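Diphthine synthase (Entamoeba histolytica, PDB 3I4T) probably methylates the modified histidine of elongation factor 2 with S-adenosylmethionine as methyl donor, a step of diphthamide biosynthesis. Local coordinates at residues Q150-C155 with M178-L183. Sequence-based numbering, arbitrary orientation.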
# COMPACT_ATOMS: atom_id res chain seq x y z
N GLN A 150 6.21 5.96 10.37
CA GLN A 150 5.94 6.96 9.33
C GLN A 150 7.00 7.00 8.22
O GLN A 150 8.19 6.74 8.45
CB GLN A 150 5.64 8.34 9.92
CG GLN A 150 6.81 9.24 10.28
CD GLN A 150 6.35 10.51 11.00
OE1 GLN A 150 5.59 11.32 10.44
NE2 GLN A 150 6.81 10.70 12.24
N THR A 151 6.52 7.30 7.01
CA THR A 151 7.34 7.34 5.81
C THR A 151 8.06 8.68 5.73
O THR A 151 7.48 9.73 6.08
CB THR A 151 6.46 7.09 4.57
OG1 THR A 151 5.69 5.90 4.77
CG2 THR A 151 7.28 6.97 3.29
N VAL A 152 9.33 8.66 5.30
CA VAL A 152 10.14 9.88 5.23
C VAL A 152 10.72 10.11 3.82
O VAL A 152 10.87 9.15 3.04
CB VAL A 152 11.27 9.92 6.29
CG1 VAL A 152 10.71 9.78 7.68
CG2 VAL A 152 12.32 8.85 6.02
N SER A 153 11.03 11.37 3.52
CA SER A 153 11.56 11.76 2.20
C SER A 153 12.90 12.46 2.32
O SER A 153 13.06 13.40 3.11
CB SER A 153 10.57 12.67 1.45
OG SER A 153 9.44 11.94 1.00
N VAL A 154 13.87 11.98 1.54
CA VAL A 154 15.17 12.64 1.45
C VAL A 154 15.20 13.50 0.19
O VAL A 154 14.83 13.04 -0.89
CB VAL A 154 16.33 11.61 1.50
CG1 VAL A 154 17.67 12.32 1.37
CG2 VAL A 154 16.29 10.85 2.82
N CYS A 155 15.63 14.75 0.34
CA CYS A 155 15.67 15.72 -0.75
C CYS A 155 17.10 15.97 -1.24
O CYS A 155 18.07 15.73 -0.50
CB CYS A 155 15.06 17.05 -0.29
SG CYS A 155 13.27 16.96 0.08
N MET A 178 9.99 0.60 15.23
CA MET A 178 9.30 0.53 13.94
C MET A 178 10.27 0.66 12.77
O MET A 178 11.32 1.30 12.92
CB MET A 178 8.24 1.63 13.84
CG MET A 178 7.11 1.48 14.85
SD MET A 178 5.87 2.78 14.71
CE MET A 178 6.51 3.97 15.87
N HIS A 179 9.94 0.05 11.63
CA HIS A 179 10.78 0.16 10.43
C HIS A 179 10.50 1.49 9.73
O HIS A 179 9.45 2.08 9.93
CB HIS A 179 10.52 -0.99 9.44
CG HIS A 179 10.60 -2.36 10.04
ND1 HIS A 179 11.59 -2.74 10.93
CD2 HIS A 179 9.83 -3.46 9.86
CE1 HIS A 179 11.40 -3.99 11.29
NE2 HIS A 179 10.34 -4.46 10.65
N THR A 180 11.44 1.93 8.89
CA THR A 180 11.25 3.13 8.09
C THR A 180 11.42 2.89 6.59
O THR A 180 12.37 2.22 6.15
CB THR A 180 12.20 4.30 8.54
OG1 THR A 180 12.10 4.51 9.96
CG2 THR A 180 11.85 5.60 7.83
N LEU A 181 10.49 3.44 5.82
CA LEU A 181 10.62 3.55 4.37
C LEU A 181 11.11 4.93 4.04
O LEU A 181 10.49 5.92 4.42
CB LEU A 181 9.28 3.30 3.68
CG LEU A 181 9.19 3.61 2.18
CD1 LEU A 181 10.08 2.67 1.34
CD2 LEU A 181 7.73 3.53 1.75
N VAL A 182 12.24 4.99 3.34
CA VAL A 182 12.85 6.24 2.94
C VAL A 182 12.64 6.46 1.44
O VAL A 182 13.22 5.76 0.61
CB VAL A 182 14.36 6.24 3.27
CG1 VAL A 182 14.97 7.61 2.97
CG2 VAL A 182 14.59 5.84 4.72
N LEU A 183 11.78 7.40 1.10
CA LEU A 183 11.54 7.74 -0.30
C LEU A 183 12.55 8.79 -0.74
O LEU A 183 12.94 9.64 0.04
CB LEU A 183 10.09 8.22 -0.51
CG LEU A 183 9.00 7.18 -0.22
CD1 LEU A 183 7.63 7.79 -0.42
CD2 LEU A 183 9.15 5.93 -1.11
O HOH W 1 7.95 3.98 7.11
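V152 pairs with V182 and S153 with L183 in the parallel bridges that join the two strands of a beta-alpha-beta unit, strand 152-154, helix 166-175 and strand 180-187, in the mixed sheet of this tetrapyrrole methylase-family chain. Three backbone hydrogen bonds tie the strands. V152 uses both its backbone N-H and its C=O, its N to L181 O at 3.1 Å, almost straight at 177°, and its O taking L183 N at 2.8 Å; V154 N then reaches L183 O. Before the strands close up, a water takes over: it accepts from L181 N (2.9 Å) and donates weakly to Q150 O, which also receives N173 ND2 from the helix. That same amide bonds T180 OG1.

On the face carrying V152 and V182, methyls do the work. With CG1 anti to the carbonyl carbon (chi1 -57°), V152 CG2 falls between the backbone N and the carbonyl carbon, where it meets T180 CG2 at 3.7 Å, the two side chains crossing nearly at right angles. V154 CG2 presses on V182 CG1 at 3.5 Å, and Y166 of the helix packs on both V152 and V154. On the other face T151 lies alongside L181, and its CG2 touches two leucine methyls, L181 CD2 and L183 CD1, each at 3.8 Å.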